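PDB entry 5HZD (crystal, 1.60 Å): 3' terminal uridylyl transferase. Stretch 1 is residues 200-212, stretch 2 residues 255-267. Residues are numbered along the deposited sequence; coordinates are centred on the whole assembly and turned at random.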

# COMPACT_ATOMS: atom_id res chain seq x y z
N ARG A 200 16.26 26.60 -12.24
CA ARG A 200 16.67 27.48 -13.29
C ARG A 200 15.45 27.94 -14.07
O ARG A 200 14.66 27.10 -14.50
CB ARG A 200 17.55 26.71 -14.25
CG ARG A 200 18.56 27.55 -14.94
CD ARG A 200 19.96 27.14 -14.52
NE ARG A 200 20.15 25.70 -14.60
CZ ARG A 200 20.23 25.01 -15.73
NH1 ARG A 200 20.12 25.63 -16.90
NH2 ARG A 200 20.40 23.70 -15.69
N PHE A 201 15.32 29.24 -14.26
CA PHE A 201 14.31 29.73 -15.17
C PHE A 201 14.96 30.08 -16.51
O PHE A 201 15.86 30.91 -16.55
CB PHE A 201 13.68 30.99 -14.59
CG PHE A 201 12.93 30.75 -13.31
CD1 PHE A 201 13.59 30.76 -12.08
CD2 PHE A 201 11.55 30.55 -13.32
CE1 PHE A 201 12.89 30.54 -10.90
CE2 PHE A 201 10.84 30.35 -12.15
CZ PHE A 201 11.51 30.34 -10.94
N ILE A 202 14.50 29.48 -17.62
CA ILE A 202 14.96 29.89 -18.94
C ILE A 202 13.91 30.81 -19.54
O ILE A 202 12.73 30.44 -19.60
CB ILE A 202 15.13 28.68 -19.88
CG1 ILE A 202 16.11 27.68 -19.27
CG2 ILE A 202 15.55 29.11 -21.26
CD1 ILE A 202 17.38 28.29 -18.87
N LEU A 203 14.33 31.99 -19.96
CA LEU A 203 13.40 32.97 -20.53
C LEU A 203 13.47 32.94 -22.04
O LEU A 203 14.52 32.62 -22.62
CB LEU A 203 13.76 34.39 -20.05
CG LEU A 203 13.41 34.73 -18.59
CD1 LEU A 203 14.27 33.95 -17.57
CD2 LEU A 203 13.55 36.23 -18.39
N ASN A 204 12.38 33.32 -22.70
CA ASN A 204 12.36 33.33 -24.16
C ASN A 204 12.97 34.57 -24.83
O ASN A 204 12.92 34.73 -26.05
CB ASN A 204 10.94 33.04 -24.68
CG ASN A 204 9.99 34.17 -24.40
OD1 ASN A 204 10.31 35.06 -23.60
ND2 ASN A 204 8.83 34.16 -25.03
N GLY A 205 13.54 35.47 -24.03
CA GLY A 205 14.24 36.63 -24.53
C GLY A 205 14.94 37.25 -23.35
O GLY A 205 14.82 36.74 -22.24
N PRO A 206 15.66 38.33 -23.57
CA PRO A 206 16.39 38.99 -22.48
C PRO A 206 15.44 39.79 -21.59
O PRO A 206 14.52 40.45 -22.11
CB PRO A 206 17.35 39.92 -23.23
CG PRO A 206 16.70 40.18 -24.55
CD PRO A 206 15.96 38.92 -24.89
N ALA A 207 15.67 39.73 -20.28
CA ALA A 207 14.86 40.46 -19.31
C ALA A 207 15.46 41.84 -19.08
O ALA A 207 16.67 41.98 -18.94
CB ALA A 207 14.84 39.69 -17.98
N THR A 208 14.61 42.86 -19.02
CA THR A 208 15.05 44.17 -18.57
C THR A 208 15.33 44.13 -17.08
O THR A 208 15.03 43.16 -16.40
CB THR A 208 13.98 45.24 -18.82
OG1 THR A 208 12.81 44.92 -18.05
CG2 THR A 208 13.59 45.30 -20.31
N ARG A 209 15.90 45.21 -16.56
CA ARG A 209 16.14 45.29 -15.13
C ARG A 209 14.84 45.17 -14.33
O ARG A 209 14.79 44.49 -13.31
CB ARG A 209 16.89 46.59 -14.80
CG ARG A 209 16.84 47.01 -13.33
CD ARG A 209 17.71 46.17 -12.42
NE ARG A 209 17.77 46.76 -11.09
CZ ARG A 209 18.47 46.26 -10.07
NH1 ARG A 209 19.18 45.15 -10.25
NH2 ARG A 209 18.47 46.86 -8.89
N GLU A 210 13.77 45.79 -14.83
CA GLU A 210 12.49 45.73 -14.17
C GLU A 210 11.99 44.29 -14.20
O GLU A 210 11.47 43.79 -13.21
CB GLU A 210 11.46 46.64 -14.83
CG GLU A 210 10.09 46.54 -14.21
CD GLU A 210 9.06 47.46 -14.83
OE1 GLU A 210 9.14 47.75 -16.05
OE2 GLU A 210 8.16 47.90 -14.09
N ASP A 211 12.17 43.62 -15.34
CA ASP A 211 11.74 42.22 -15.47
C ASP A 211 12.47 41.32 -14.47
O ASP A 211 11.86 40.43 -13.85
CB ASP A 211 12.05 41.66 -16.86
CG ASP A 211 11.14 42.20 -17.94
OD1 ASP A 211 9.91 42.31 -17.72
OD2 ASP A 211 11.68 42.52 -19.03
N ARG A 212 13.78 41.53 -14.33
CA ARG A 212 14.58 40.72 -13.39
C ARG A 212 14.07 40.88 -11.97
O ARG A 212 13.96 39.89 -11.23
CB ARG A 212 16.09 41.08 -13.46
CG ARG A 212 16.78 40.70 -14.78
CD ARG A 212 18.33 40.81 -14.76
NE ARG A 212 18.83 42.15 -14.51
CZ ARG A 212 19.05 43.08 -15.45
NH1 ARG A 212 18.79 42.83 -16.73
NH2 ARG A 212 19.51 44.28 -15.10
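Stretch 2, residues 255-267: MCSPALASASLRT

Stretch 2 is a hairpin-like loop against stretch 1: Cys 256 lies by Phe 201, the chain runs out to Leu 260 beside the helix start at Asp 211, and from there it returns antiparallel to Thr 267 beside Leu 203, with CA-CA distances of 4.4 Å for Leu 203 and Thr 267 and 5.3 Å for Asp 211 and Leu 260. It is largely irregular, and together the two segments bury 657 Å².

Met 255 makes no contact. Cys 256 points toward stretch 1, its SG 4.2 Å from Phe 201 CE2 and 66° off the ring normal, an oblique approach. Ser 257 and Ala 259 stay clear. At Leu 260 contact resumes: CB lies 3.6 Å from Asp 211 OD1, and CD1 is 4.3 Å from Leu 203 CD2.

Next, Asp 211 takes hold of the backbone. Its OD1 accepts from Ser 262 N at 3.0 Å and 165°, and from Ala 261 N at 2.9 Å, though 126° makes this second bond weak. Ser 262 OG donates to Asp 211 OD2 at 2.5 Å. The carboxylate is held in place from its own side, since OD2 also accepts from Thr 208 N at 2.9 Å, while Thr 208 OG1 caps the helix by accepting from Asp 211 N at 3.1 Å. One water donates to both Ser 262 OG (3.0 Å) and Pro 206 O (2.6 Å).

A type II turn from Ser 262 to Leu 265, closed by Leu 265 N to Ser 262 O at 3.1 Å, brings Ser 264 O within 3.0 Å of its donor, Asn 204 ND2. Leu 265 CD2 packs 4.1 Å from Leu 203 CD2 and 4.2 Å from Ala 207 CB. Arg 266 pairs twice with Asn 204: its N donates to OD1 at 2.9 Å, and its O accepts from Asn 204 N at 3.0 Å. Thr 267 then forms a non-hydrogen-bonded antiparallel bridge with Leu 203, their side chains sharing one sheet face, CG2 to Leu 203 CG 3.7 Å.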

# COMPACT_ATOMS: atom_id res chain seq x y z
N MET A 255 6.88 26.58 -8.81
CA MET A 255 5.43 26.71 -9.03
C MET A 255 4.94 28.15 -9.05
O MET A 255 3.75 28.39 -9.22
CB MET A 255 4.64 25.90 -8.00
CG MET A 255 4.75 24.38 -8.17
SD MET A 255 4.29 23.82 -9.83
CE MET A 255 2.60 24.44 -9.87
N CYS A 256 5.84 29.13 -8.90
CA CYS A 256 5.40 30.52 -8.91
C CYS A 256 4.88 30.88 -10.30
O CYS A 256 5.15 30.19 -11.28
CB CYS A 256 6.49 31.49 -8.44
SG CYS A 256 7.73 31.88 -9.70
N SER A 257 4.09 31.94 -10.39
CA SER A 257 3.66 32.38 -11.70
C SER A 257 4.13 33.80 -11.94
O SER A 257 3.48 34.77 -11.54
CB SER A 257 2.15 32.21 -11.89
OG SER A 257 1.46 32.43 -10.67
N PRO A 258 5.29 33.94 -12.61
CA PRO A 258 5.86 35.27 -12.84
C PRO A 258 4.95 36.15 -13.69
O PRO A 258 4.30 35.66 -14.60
CB PRO A 258 7.16 34.98 -13.59
CG PRO A 258 7.44 33.51 -13.35
CD PRO A 258 6.10 32.87 -13.23
N ALA A 259 4.91 37.44 -13.39
CA ALA A 259 4.19 38.40 -14.20
C ALA A 259 5.20 39.45 -14.61
O ALA A 259 5.38 40.46 -13.92
CB ALA A 259 3.05 39.05 -13.42
N LEU A 260 5.87 39.21 -15.72
CA LEU A 260 6.94 40.09 -16.11
C LEU A 260 6.34 41.25 -16.88
O LEU A 260 5.20 41.18 -17.37
CB LEU A 260 7.98 39.32 -16.93
CG LEU A 260 8.50 38.08 -16.20
CD1 LEU A 260 9.59 37.42 -17.04
CD2 LEU A 260 9.00 38.36 -14.79
N ALA A 261 7.09 42.34 -16.95
CA ALA A 261 6.61 43.57 -17.59
C ALA A 261 6.66 43.49 -19.12
O ALA A 261 5.69 43.87 -19.78
CB ALA A 261 7.40 44.76 -17.07
N SER A 262 7.78 43.01 -19.67
CA SER A 262 8.01 43.03 -21.13
C SER A 262 7.01 42.14 -21.83
O SER A 262 6.83 40.99 -21.48
CB SER A 262 9.43 42.55 -21.50
OG SER A 262 10.41 43.46 -21.03
N ALA A 263 6.36 42.71 -22.83
CA ALA A 263 5.34 41.96 -23.55
C ALA A 263 5.92 40.69 -24.14
O ALA A 263 6.97 40.72 -24.81
CB ALA A 263 4.76 42.82 -24.64
N SER A 264 5.19 39.60 -23.92
CA SER A 264 5.49 38.26 -24.44
C SER A 264 6.74 37.61 -23.89
O SER A 264 7.16 36.56 -24.38
CB SER A 264 5.53 38.23 -25.96
OG SER A 264 4.28 38.63 -26.51
N LEU A 265 7.34 38.21 -22.87
CA LEU A 265 8.44 37.54 -22.19
C LEU A 265 7.90 36.44 -21.29
O LEU A 265 7.04 36.68 -20.43
CB LEU A 265 9.25 38.55 -21.39
CG LEU A 265 10.54 38.04 -20.72
CD1 LEU A 265 11.55 37.65 -21.81
CD2 LEU A 265 11.09 39.18 -19.90
N ARG A 266 8.42 35.23 -21.45
CA ARG A 266 7.88 34.07 -20.75
C ARG A 266 9.03 33.27 -20.17
O ARG A 266 10.17 33.40 -20.64
CB ARG A 266 7.12 33.15 -21.73
CG ARG A 266 5.97 33.84 -22.43
CD ARG A 266 4.76 33.96 -21.52
NE ARG A 266 3.68 34.65 -22.24
CZ ARG A 266 3.46 35.95 -22.18
NH1 ARG A 266 4.20 36.73 -21.40
NH2 ARG A 266 2.47 36.48 -22.90
N THR A 267 8.72 32.45 -19.18
CA THR A 267 9.70 31.58 -18.53
C THR A 267 9.31 30.12 -18.57
O THR A 267 8.12 29.78 -18.64
CB THR A 267 9.91 31.93 -17.04
OG1 THR A 267 8.69 31.75 -16.31
CG2 THR A 267 10.38 33.35 -16.87
O HOH W 1 12.64 42.24 -22.60